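Local structure of peptidase S15/CocE/NonD (Thaumarchaeota archaeon SCGC AB-539-E09, 4PF1) at residues A[338-343]-A[519-524]; A[437-442]-A[450-455]; A[132-137]-A[170-175]; A[39-42]-A[46-49]. The protein is a serine aminopeptidase of the alpha/beta hydrolase fold that, as in S15 family relatives, probably removes residues from the N-terminal end of peptides. All coordinates share one frame; numbering follows the deposited sequence. Where two conformers were deposited one is given.

Contact 1 (A[338-343]-A[519-524]); sequences LGPLQF and PKLGGY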
loop_
_atom_site.group_PDB
_atom_site.type_symbol
_atom_site.label_atom_id
_atom_site.label_comp_id
_atom_site.label_asym_id
_atom_site.label_seq_id
_atom_site.Cartn_x
_atom_site.Cartn_y
_atom_site.Cartn_z
ATOM N N LEU A 338 12.849 6.931 9.246
ATOM C CA LEU A 338 12.393 8.279 8.896
ATOM C C LEU A 338 12.514 8.442 7.393
ATOM O O LEU A 338 13.622 8.592 6.870
ATOM C CB LEU A 338 13.175 9.373 9.644
ATOM C CG LEU A 338 12.714 10.814 9.360
ATOM C CD1 LEU A 338 11.347 11.091 9.966
ATOM C CD2 LEU A 338 13.707 11.800 9.871
ATOM N N GLY A 339 11.383 8.336 6.703
ATOM C CA GLY A 339 11.353 8.341 5.247
ATOM C C GLY A 339 12.064 7.106 4.718
ATOM O O GLY A 339 11.778 5.994 5.173
ATOM N N PRO A 340 13.096 7.267 3.854
ATOM C CA PRO A 340 13.823 6.085 3.364
ATOM C C PRO A 340 14.929 5.613 4.318
ATOM O O PRO A 340 15.460 4.516 4.129
ATOM C CB PRO A 340 14.416 6.554 2.026
ATOM C CG PRO A 340 14.066 8.024 1.898
ATOM C CD PRO A 340 13.604 8.501 3.229
ATOM N N LEU A 341 15.283 6.438 5.332
ATOM C CA LEU A 341 16.350 6.117 6.286
ATOM C C LEU A 341 15.886 5.115 7.324
ATOM O O LEU A 341 14.835 5.305 7.926
ATOM C CB LEU A 341 16.885 7.382 6.989
ATOM C CG LEU A 341 17.305 8.567 6.110
ATOM C CD1 LEU A 341 17.880 9.673 6.958
ATOM C CD2 LEU A 341 18.325 8.153 5.057
ATOM N N GLN A 342 16.686 4.060 7.552
ATOM C CA GLN A 342 16.383 3.014 8.529
ATOM C C GLN A 342 17.429 3.006 9.639
ATOM O O GLN A 342 18.630 2.952 9.366
ATOM C CB GLN A 342 16.284 1.644 7.852
ATOM C CG GLN A 342 15.059 1.517 6.951
ATOM C CD GLN A 342 15.069 0.245 6.149
ATOM O OE1 GLN A 342 15.929 0.027 5.291
ATOM N NE2 GLN A 342 14.083 -0.605 6.382
ATOM N N PHE A 343 16.965 3.104 10.894
ATOM C CA PHE A 343 17.838 3.159 12.066
ATOM C C PHE A 343 17.882 1.795 12.768
ATOM O O PHE A 343 17.057 0.925 12.476
ATOM C CB PHE A 343 17.382 4.286 13.024
ATOM C CG PHE A 343 17.109 5.610 12.330
ATOM C CD1 PHE A 343 18.072 6.201 11.512
ATOM C CD2 PHE A 343 15.886 6.255 12.480
ATOM C CE1 PHE A 343 17.808 7.405 10.850
ATOM C CE2 PHE A 343 15.625 7.459 11.817
ATOM C CZ PHE A 343 16.591 8.031 11.015
ATOM N N PRO A 519 17.993 -0.953 -3.469
ATOM C CA PRO A 519 18.242 -0.444 -4.837
ATOM C C PRO A 519 17.529 0.863 -5.200
ATOM O O PRO A 519 18.139 1.717 -5.848
ATOM C CB PRO A 519 17.770 -1.592 -5.728
ATOM C CG PRO A 519 17.942 -2.795 -4.893
ATOM C CD PRO A 519 17.619 -2.383 -3.494
ATOM N N LYS A 520 16.271 1.043 -4.750
ATOM C CA LYS A 520 15.473 2.255 -5.010
ATOM C C LYS A 520 16.143 3.546 -4.491
ATOM O O LYS A 520 15.698 4.641 -4.845
ATOM C CB LYS A 520 14.071 2.120 -4.381
ATOM C CG LYS A 520 13.049 1.456 -5.293
ATOM C CD LYS A 520 12.945 -0.048 -5.048
ATOM C CE LYS A 520 11.900 -0.707 -5.919
ATOM N NZ LYS A 520 10.515 -0.310 -5.534
ATOM N N LEU A 521 17.208 3.422 -3.670
ATOM C CA LEU A 521 17.889 4.580 -3.089
ATOM C C LEU A 521 19.170 4.996 -3.837
ATOM O O LEU A 521 19.932 5.821 -3.327
ATOM C CB LEU A 521 18.196 4.330 -1.603
ATOM C CG LEU A 521 16.984 4.338 -0.674
ATOM C CD1 LEU A 521 17.414 4.319 0.775
ATOM C CD2 LEU A 521 16.086 5.537 -0.946
ATOM N N GLY A 522 19.364 4.474 -5.047
ATOM C CA GLY A 522 20.515 4.819 -5.876
ATOM C C GLY A 522 20.438 6.242 -6.393
ATOM O O GLY A 522 19.433 6.628 -6.999
ATOM N N GLY A 523 21.477 7.031 -6.103
ATOM C CA GLY A 523 21.569 8.431 -6.513
ATOM C C GLY A 523 20.889 9.417 -5.585
ATOM O O GLY A 523 21.023 10.630 -5.765
ATOM N N TYR A 524 20.158 8.899 -4.579
ATOM C CA TYR A 524 19.385 9.645 -3.585
ATOM C C TYR A 524 20.211 10.785 -2.956
ATOM O O TYR A 524 21.282 10.555 -2.386
ATOM C CB TYR A 524 18.850 8.650 -2.527
ATOM C CG TYR A 524 18.230 9.198 -1.256
ATOM C CD1 TYR A 524 17.336 10.268 -1.296
ATOM C CD2 TYR A 524 18.389 8.534 -0.042
ATOM C CE1 TYR A 524 16.705 10.729 -0.137
ATOM C CE2 TYR A 524 17.747 8.970 1.116
ATOM C CZ TYR A 524 16.911 10.072 1.067
ATOM O OH TYR A 524 16.298 10.503 2.220
#

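Contact 2 (A[437-442]-A[450-455]); sequences PYRQRP and ESTWGE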
loop_
_atom_site.group_PDB
_atom_site.type_symbol
_atom_site.label_atom_id
_atom_site.label_comp_id
_atom_site.label_asym_id
_atom_site.label_seq_id
_atom_site.Cartn_x
_atom_site.Cartn_y
_atom_site.Cartn_z
ATOM N N PRO A 437 10.075 25.407 -5.000
ATOM C CA PRO A 437 9.247 24.711 -4.002
ATOM C C PRO A 437 10.124 23.944 -3.002
ATOM O O PRO A 437 11.047 23.237 -3.418
ATOM C CB PRO A 437 8.367 23.795 -4.849
ATOM C CG PRO A 437 9.151 23.547 -6.087
ATOM C CD PRO A 437 10.009 24.748 -6.324
ATOM N N TYR A 438 9.877 24.133 -1.675
ATOM C CA TYR A 438 10.674 23.492 -0.610
ATOM C C TYR A 438 10.540 21.968 -0.667
ATOM O O TYR A 438 11.429 21.250 -0.211
ATOM C CB TYR A 438 10.307 24.042 0.786
ATOM C CG TYR A 438 9.106 23.414 1.464
ATOM C CD1 TYR A 438 7.816 23.642 0.992
ATOM C CD2 TYR A 438 9.245 22.718 2.663
ATOM C CE1 TYR A 438 6.701 23.108 1.641
ATOM C CE2 TYR A 438 8.136 22.199 3.334
ATOM C CZ TYR A 438 6.866 22.391 2.817
ATOM O OH TYR A 438 5.774 21.883 3.480
ATOM N N ARG A 439 9.440 21.492 -1.258
ATOM C CA ARG A 439 9.158 20.082 -1.495
ATOM C C ARG A 439 8.543 19.941 -2.858
ATOM O O ARG A 439 8.108 20.944 -3.437
ATOM C CB ARG A 439 8.192 19.534 -0.443
ATOM C CG ARG A 439 8.719 19.510 0.967
ATOM C CD ARG A 439 7.803 18.683 1.834
ATOM N NE ARG A 439 8.166 17.265 1.789
ATOM C CZ ARG A 439 7.408 16.284 2.263
ATOM N NH1 ARG A 439 6.225 16.550 2.804
ATOM N NH2 ARG A 439 7.824 15.029 2.199
ATOM N N GLN A 440 8.433 18.698 -3.356
ATOM C CA GLN A 440 7.771 18.424 -4.626
ATOM C C GLN A 440 6.283 18.737 -4.490
ATOM O O GLN A 440 5.700 18.527 -3.421
ATOM C CB GLN A 440 8.002 16.970 -5.071
ATOM C CG GLN A 440 9.432 16.727 -5.577
ATOM C CD GLN A 440 9.620 15.388 -6.250
ATOM O OE1 GLN A 440 10.164 15.301 -7.354
ATOM N NE2 GLN A 440 9.237 14.312 -5.579
ATOM N N ARG A 441 5.696 19.330 -5.530
ATOM C CA ARG A 441 4.295 19.728 -5.498
ATOM C C ARG A 441 3.374 18.529 -5.755
ATOM O O ARG A 441 3.807 17.566 -6.393
ATOM C CB ARG A 441 4.034 20.875 -6.476
ATOM C CG ARG A 441 4.366 22.217 -5.841
ATOM C CD ARG A 441 4.440 23.324 -6.852
ATOM N NE ARG A 441 3.116 23.825 -7.210
ATOM C CZ ARG A 441 2.856 24.496 -8.324
ATOM N NH1 ARG A 441 1.631 24.935 -8.569
ATOM N NH2 ARG A 441 3.823 24.739 -9.201
ATOM N N PRO A 442 2.141 18.504 -5.174
ATOM C CA PRO A 442 1.484 19.570 -4.385
ATOM C C PRO A 442 1.967 19.673 -2.930
ATOM O O PRO A 442 2.173 18.656 -2.262
ATOM C CB PRO A 442 0.003 19.176 -4.450
ATOM C CG PRO A 442 0.027 17.676 -4.542
ATOM C CD PRO A 442 1.236 17.354 -5.389
ATOM N N GLU A 450 -2.875 13.135 5.061
ATOM C CA GLU A 450 -1.890 12.476 4.202
ATOM C C GLU A 450 -0.535 13.243 4.173
ATOM O O GLU A 450 0.305 12.974 3.308
ATOM C CB GLU A 450 -2.473 12.313 2.772
ATOM C CG GLU A 450 -2.751 13.618 2.020
ATOM C CD GLU A 450 -4.030 14.383 2.332
ATOM O OE1 GLU A 450 -4.541 14.281 3.471
ATOM O OE2 GLU A 450 -4.485 15.144 1.448
ATOM N N SER A 451 -0.319 14.163 5.140
ATOM C CA SER A 451 0.905 14.979 5.225
ATOM C C SER A 451 2.140 14.160 5.622
ATOM O O SER A 451 2.074 13.354 6.555
ATOM C CB SER A 451 0.717 16.122 6.218
ATOM O OG SER A 451 1.927 16.828 6.436
ATOM N N THR A 452 3.269 14.394 4.922
ATOM C CA THR A 452 4.558 13.756 5.223
ATOM C C THR A 452 5.564 14.828 5.715
ATOM O O THR A 452 6.778 14.656 5.566
ATOM C CB THR A 452 5.086 12.965 4.006
ATOM O OG1 THR A 452 5.295 13.859 2.907
ATOM C CG2 THR A 452 4.167 11.804 3.608
ATOM N N TRP A 453 5.035 15.921 6.327
ATOM C CA TRP A 453 5.765 17.084 6.881
ATOM C C TRP A 453 6.883 16.654 7.854
ATOM O O TRP A 453 7.933 17.305 7.915
ATOM C CB TRP A 453 4.756 18.032 7.577
ATOM C CG TRP A 453 5.302 18.971 8.620
ATOM C CD1 TRP A 453 5.123 18.879 9.970
ATOM C CD2 TRP A 453 5.932 20.240 8.387
ATOM N NE1 TRP A 453 5.641 19.989 10.595
ATOM C CE2 TRP A 453 6.165 20.831 9.650
ATOM C CE3 TRP A 453 6.371 20.917 7.232
ATOM C CZ2 TRP A 453 6.832 22.055 9.793
ATOM C CZ3 TRP A 453 7.032 22.126 7.378
ATOM C CH2 TRP A 453 7.252 22.686 8.644
ATOM N N GLY A 454 6.645 15.560 8.578
ATOM C CA GLY A 454 7.596 15.004 9.532
ATOM C C GLY A 454 8.812 14.364 8.894
ATOM O O GLY A 454 9.828 14.179 9.562
ATOM N N GLU A 455 8.728 14.036 7.586
ATOM C CA GLU A 455 9.817 13.379 6.854
ATOM C C GLU A 455 10.574 14.340 5.917
ATOM O O GLU A 455 11.580 13.941 5.334
ATOM C CB GLU A 455 9.267 12.200 6.007
ATOM C CG GLU A 455 8.225 11.322 6.686
ATOM C CD GLU A 455 7.632 10.214 5.826
ATOM O OE1 GLU A 455 7.040 9.274 6.402
ATOM O OE2 GLU A 455 7.754 10.283 4.580
#

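Contact 3 (A[132-137]-A[170-175]); sequences DHSTDT and CTINPH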
loop_
_atom_site.group_PDB
_atom_site.type_symbol
_atom_site.label_atom_id
_atom_site.label_comp_id
_atom_site.label_asym_id
_atom_site.label_seq_id
_atom_site.Cartn_x
_atom_site.Cartn_y
_atom_site.Cartn_z
ATOM N N ASP A 132 2.542 34.045 35.392
ATOM C CA ASP A 132 3.191 33.457 34.221
ATOM C C ASP A 132 3.170 31.930 34.354
ATOM O O ASP A 132 2.595 31.414 35.319
ATOM C CB ASP A 132 4.620 34.013 34.008
ATOM C CG ASP A 132 5.540 33.960 35.212
ATOM O OD1 ASP A 132 5.658 32.880 35.820
ATOM O OD2 ASP A 132 6.209 34.975 35.490
ATOM N N HIS A 133 3.766 31.205 33.389
ATOM C CA HIS A 133 3.775 29.738 33.413
ATOM C C HIS A 133 4.483 29.181 34.653
ATOM O O HIS A 133 4.057 28.150 35.160
ATOM C CB HIS A 133 4.404 29.162 32.143
ATOM C CG HIS A 133 3.493 29.189 30.956
ATOM N ND1 HIS A 133 2.474 28.265 30.809
ATOM C CD2 HIS A 133 3.488 30.018 29.888
ATOM C CE1 HIS A 133 1.881 28.564 29.665
ATOM N NE2 HIS A 133 2.459 29.610 29.074
ATOM N N SER A 134 5.533 29.872 35.158
ATOM C CA SER A 134 6.274 29.422 36.343
ATOM C C SER A 134 5.453 29.578 37.638
ATOM O O SER A 134 5.528 28.704 38.501
ATOM C CB SER A 134 7.612 30.149 36.467
ATOM O OG SER A 134 7.468 31.498 36.871
ATOM N N THR A 135 4.673 30.675 37.774
ATOM C CA THR A 135 3.845 30.895 38.971
ATOM C C THR A 135 2.657 29.944 38.951
ATOM O O THR A 135 2.291 29.403 39.997
ATOM C CB THR A 135 3.398 32.366 39.118
ATOM O OG1 THR A 135 2.340 32.660 38.203
ATOM C CG2 THR A 135 4.539 33.345 38.946
ATOM N N ASP A 136 2.063 29.733 37.755
ATOM C CA ASP A 136 0.951 28.802 37.561
ATOM C C ASP A 136 1.405 27.365 37.858
ATOM O O ASP A 136 0.672 26.619 38.511
ATOM C CB ASP A 136 0.375 28.916 36.134
ATOM C CG ASP A 136 -0.554 30.110 35.909
ATOM O OD1 ASP A 136 -0.885 30.809 36.898
ATOM O OD2 ASP A 136 -0.973 30.325 34.752
ATOM N N THR A 137 2.646 27.010 37.444
ATOM C CA THR A 137 3.254 25.696 37.704
ATOM C C THR A 137 3.441 25.492 39.208
ATOM O O THR A 137 3.116 24.415 39.715
ATOM C CB THR A 137 4.593 25.564 36.966
ATOM O OG1 THR A 137 4.358 25.633 35.564
ATOM C CG2 THR A 137 5.323 24.273 37.301
ATOM N N CYS A 170 8.951 25.493 34.271
ATOM C CA CYS A 170 8.829 24.846 35.590
ATOM C C CYS A 170 10.106 25.062 36.422
ATOM O O CYS A 170 10.048 25.022 37.654
ATOM C CB CYS A 170 8.524 23.355 35.441
ATOM S SG CYS A 170 6.970 22.986 34.584
ATOM N N THR A 171 11.252 25.269 35.743
ATOM C CA THR A 171 12.573 25.415 36.368
ATOM C C THR A 171 12.846 26.852 36.875
ATOM O O THR A 171 13.858 27.068 37.543
ATOM C CB THR A 171 13.683 24.951 35.404
ATOM O OG1 THR A 171 13.858 25.913 34.363
ATOM C CG2 THR A 171 13.416 23.582 34.814
ATOM N N ILE A 172 11.959 27.822 36.557
ATOM C CA ILE A 172 12.092 29.209 37.034
ATOM C C ILE A 172 11.367 29.310 38.376
ATOM O O ILE A 172 10.174 28.997 38.440
ATOM C CB ILE A 172 11.566 30.241 35.990
ATOM C CG1 ILE A 172 12.275 30.087 34.610
ATOM C CG2 ILE A 172 11.648 31.685 36.525
ATOM C CD1 ILE A 172 13.843 30.225 34.611
ATOM N N ASN A 173 12.097 29.734 39.453
ATOM C CA ASN A 173 11.599 29.770 40.850
ATOM C C ASN A 173 10.849 28.443 41.123
ATOM O O ASN A 173 9.617 28.438 41.243
ATOM C CB ASN A 173 10.712 31.003 41.105
ATOM C CG ASN A 173 11.357 32.315 40.732
ATOM O OD1 ASN A 173 10.886 33.033 39.843
ATOM N ND2 ASN A 173 12.448 32.660 41.407
ATOM N N PRO A 174 11.558 27.288 41.036
ATOM C CA PRO A 174 10.852 26.002 41.084
ATOM C C PRO A 174 10.293 25.638 42.444
ATOM O O PRO A 174 10.861 25.992 43.476
ATOM C CB PRO A 174 11.920 24.995 40.646
ATOM C CG PRO A 174 13.200 25.619 41.015
ATOM C CD PRO A 174 13.009 27.095 40.817
ATOM N N HIS A 175 9.174 24.905 42.428
ATOM C CA HIS A 175 8.554 24.361 43.623
ATOM C C HIS A 175 9.495 23.295 44.188
ATOM O O HIS A 175 10.054 22.520 43.406
ATOM C CB HIS A 175 7.171 23.766 43.289
ATOM C CG HIS A 175 6.362 23.411 44.497
ATOM N ND1 HIS A 175 6.629 22.273 45.232
ATOM C CD2 HIS A 175 5.324 24.065 45.065
ATOM C CE1 HIS A 175 5.751 22.269 46.219
ATOM N NE2 HIS A 175 4.948 23.330 46.164
HETATM O O HOH W 1 7.656 27.206 38.960
HETATM O O HOH W 2 8.274 32.676 39.125
HETATM O O HOH W 3 7.365 30.430 40.899
#

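Contact 4 (A[39-42]-A[46-49]); sequences IPMR and KLNT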
loop_
_atom_site.group_PDB
_atom_site.type_symbol
_atom_site.label_atom_id
_atom_site.label_comp_id
_atom_site.label_asym_id
_atom_site.label_seq_id
_atom_site.Cartn_x
_atom_site.Cartn_y
_atom_site.Cartn_z
ATOM N N ILE A 39 -8.027 23.681 39.377
ATOM C CA ILE A 39 -7.127 24.200 40.409
ATOM C C ILE A 39 -7.072 25.735 40.358
ATOM O O ILE A 39 -6.703 26.304 39.326
ATOM C CB ILE A 39 -5.699 23.573 40.320
ATOM C CG1 ILE A 39 -5.751 22.028 40.425
ATOM C CG2 ILE A 39 -4.774 24.168 41.397
ATOM C CD1 ILE A 39 -4.426 21.314 40.094
ATOM N N PRO A 40 -7.394 26.418 41.482
ATOM C CA PRO A 40 -7.315 27.885 41.484
ATOM C C PRO A 40 -5.878 28.373 41.639
ATOM O O PRO A 40 -5.153 27.910 42.526
ATOM C CB PRO A 40 -8.183 28.299 42.685
ATOM C CG PRO A 40 -8.660 27.016 43.325
ATOM C CD PRO A 40 -7.833 25.903 42.791
ATOM N N MET A 41 -5.470 29.322 40.779
ATOM C CA MET A 41 -4.143 29.933 40.844
ATOM C C MET A 41 -4.154 31.048 41.903
ATOM O O MET A 41 -5.207 31.317 42.487
ATOM C CB MET A 41 -3.718 30.467 39.456
ATOM C CG MET A 41 -3.675 29.389 38.364
ATOM S SD MET A 41 -2.426 28.108 38.650
ATOM C CE MET A 41 -3.431 26.764 39.116
ATOM N N ARG A 42 -2.988 31.687 42.160
ATOM C CA ARG A 42 -2.849 32.754 43.171
ATOM C C ARG A 42 -3.722 34.000 42.867
ATOM O O ARG A 42 -3.955 34.815 43.769
ATOM C CB ARG A 42 -1.374 33.168 43.340
ATOM C CG ARG A 42 -0.715 33.687 42.060
ATOM C CD ARG A 42 0.781 33.826 42.218
ATOM N NE ARG A 42 1.440 32.533 42.410
ATOM C CZ ARG A 42 2.713 32.391 42.757
ATOM N NH1 ARG A 42 3.233 31.182 42.911
ATOM N NH2 ARG A 42 3.476 33.457 42.955
ATOM N N LYS A 46 -8.867 29.602 37.492
ATOM C CA LYS A 46 -8.793 28.141 37.612
ATOM C C LYS A 46 -8.292 27.460 36.330
ATOM O O LYS A 46 -8.768 27.774 35.234
ATOM C CB LYS A 46 -10.158 27.557 38.019
ATOM C CG LYS A 46 -10.617 27.979 39.409
ATOM C CD LYS A 46 -11.923 27.300 39.795
ATOM C CE LYS A 46 -12.766 28.155 40.706
ATOM N NZ LYS A 46 -13.478 29.227 39.956
ATOM N N LEU A 47 -7.353 26.499 36.481
ATOM C CA LEU A 47 -6.792 25.734 35.363
ATOM C C LEU A 47 -7.321 24.303 35.359
ATOM O O LEU A 47 -7.323 23.640 36.404
ATOM C CB LEU A 47 -5.241 25.715 35.394
ATOM C CG LEU A 47 -4.486 27.068 35.388
ATOM C CD1 LEU A 47 -3.008 26.853 35.123
ATOM C CD2 LEU A 47 -5.050 28.036 34.346
ATOM N N ASN A 48 -7.753 23.819 34.177
ATOM C CA ASN A 48 -8.275 22.467 34.014
ATOM C C ASN A 48 -7.137 21.452 34.116
ATOM O O ASN A 48 -6.186 21.509 33.333
ATOM C CB ASN A 48 -9.022 22.334 32.689
ATOM C CG ASN A 48 -9.785 21.047 32.547
ATOM O OD1 ASN A 48 -10.344 20.512 33.515
ATOM N ND2 ASN A 48 -9.836 20.525 31.330
ATOM N N THR A 49 -7.210 20.560 35.120
ATOM C CA THR A 49 -6.143 19.605 35.402
ATOM C C THR A 49 -6.671 18.164 35.398
ATOM O O THR A 49 -7.573 17.825 36.166
ATOM C CB THR A 49 -5.469 19.972 36.734
ATOM O OG1 THR A 49 -5.281 21.390 36.786
ATOM C CG2 THR A 49 -4.142 19.276 36.927
#

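Contact 1 (A[338-343]-A[519-524])
Pro340 and Leu521 lie opposite each other with their CA atoms 7.8 Å apart, Pro340 within a type II' turn that runs from Leu338 to Leu341 and Leu521 at the start of a type II turn that ends at Tyr524. The proline ring is the wedge. Its CB rests on the Leu521 methyl CD2 at 3.6 Å, while its CG reaches the phenol end of Tyr524, 3.6 Å from CZ, the two side chains crossing at about a right angle. Tyr524 extends this far because its CG stands anti to the backbone N (chi1 169°). Leu341 comes from a different quarter, its CD2 meeting the ring edge at CE2 from 4.1 Å. The hydroxyl is tied down by a hydrogen bond to the backbone oxygen of Val458, and the ring also meets Trp511. A leucine in place of Tyr524 would probably leave Val458 O without this partner and open a gap beside Pro340 CG. No hydrogen bond joins the two segments, so apolar contact carries the join. Leu338 and Leu341 exchange both backbone hydrogen bonds, the signature of a two-residue beta hairpin, here docked by its turn on the loop between strands 502-510 and 525-534 of the C-terminal domain.

Contact 2 (A[437-442]-A[450-455])
Arg439 and Thr452 pin together two limbs of the long connection between strand 425-430 and helix 462-465, close to a probable Ser-His-Asp triad that the neighbouring Trp453 approaches without touching. The grip is end-on: NH1 and NH2 of Arg439 both donate to Thr452 OG1, at 2.8 Å and 2.9 Å respectively. Because the two N-H groups converge on one atom, each bond is bent, with angles near 140° at hydrogen. The hydroxyl oxygen lies almost in the guanidinium plane, brought there by a chi1 of 61° that sets OG1 between the backbone N and the carbonyl carbon. Behind the guanidinium, NE of Arg439 forms a salt bridge with Asp459, which limits the turning of the group. Arg439 CG also lies 3.6 Å above one face of the Tyr438 ring, toward its rim. That tyrosine in turn presents its OH to the edge of the Trp453 indole, 3.9 Å from CE3, the side chains crossing at about a right angle. Ser451 OG accepts from Trp453 N, two residues on, in an ST turn. Trp456 packs against both aromatic rings, Glu297 accepts from Trp453 NE1, and Pro437 and Arg441 lean on Tyr232 of helix 231-238.

Contact 3 (A[132-137]-A[170-175])
Ser134 and Thr137 carry the first turns of helix 133-147 against Ile172 and Cys170, and the order along the chain begins just before them, at the N-cap Asp132. This residue forms a capping box with Thr135: Asp132 OD1 accepts from Thr135 N, and Thr135 OG1 accepts from Asp132 N. Ser134 OG donates to the same Asp132 OD1 at 2.5 Å, from the opposite face of the carboxylate to Thr135 N. His133 contributes its carbonyl, used further on. Ser134 then faces the other segment, its CB 3.4 Å from Ile172 O, and its OG turned back to the cap by a chi1 of 73°. Water 2 donates to Ser134 OG at 2.7 Å and to Asn173 OD1 at 2.7 Å, bridging the segments, and water 1 lies between Ser134 O and Ile172 O. At Thr137 the two branches divide the work. Thr137 OG1 donates to His133 O at 2.6 Å, while Thr137 CG2, anti to the backbone N, presses on Cys170 SG at 3.4 Å. With an alanine at Thr137, His133 O is likely to be left without its hydroxyl donor and a gap to open beside Cys170 SG. Ser134 and Thr137 donate their hydroxyl protons within their own segment, while Ser134 OG also accepts from the bridging water; no direct hydrogen bond crosses, which implies a join made by close packing and water, between the helix start and the loop leading into strand 178-184.

Contact 4 (A[39-42]-A[46-49])
Met41 lays its thioether end across Leu47, the two side chains crossing at about a right angle, with SD 3.8 Å from the methyl CD1 of Leu47 and CE 3.9 Å from its CG. A bend at chi2 (-65°) and another at chi3 bring CG, SD and CE together round the leucine branch. Beside them the backbones pair as an antiparallel hairpin. Ile39 and Leu47 form a hydrogen-bonded pair, Leu47 N to Ile39 O at 2.9 Å and Ile39 N to Leu47 O at 3.1 Å, whereas Pro40 and Lys46 are the non-hydrogen-bonded pair that follows. A proline fits this place well, since its missing N-H is not called on by Lys46. On the sheet face of Pro40 and Lys46, the lysine CG lies 3.9 Å from Pro40 CA. The opposite face, that of Ile39 and Leu47, is covered by helix 133-147, whose Trp143 packs on Ile39. There too Ile39 CD1 abuts Thr49 OG1 at 3.4 Å. The threonine hydroxyl donates to Leu47 O from above the carbonyl plane and is also bonded to Gln104, so it does not enter an apolar setting unpaired. Leu47 O therefore serves two donors, Ile39 N and Thr49 OG1, from opposite faces of its plane, and the chemistry implies that backbone pairing sets the register while sulfur and aliphatic groups seal the side toward the helix.

How the contacts relate
From the N terminus, contact 4 comes first, closing the short hairpin between strands 32-40 and 46-54 at one border of the large mixed sheet. Contact 3 then closes a longer loop, from the start of helix 133-147 to the segment entering strand 178-184. The two follow in series and touch, Met41 SD lying 3.4 Å from Asp136 O, so hairpin and helix form one patch of the hydrolase fold. Far along the chain, 338-343 meets 519-524 in contact 1, tying a small hairpin to the C-terminal domain. Contact 2 closes a short loop, 437-442 onto 450-455, wholly within that span, and Leu338 packs on Gly454. The centres of contacts 1 and 3 are about 44 Å apart.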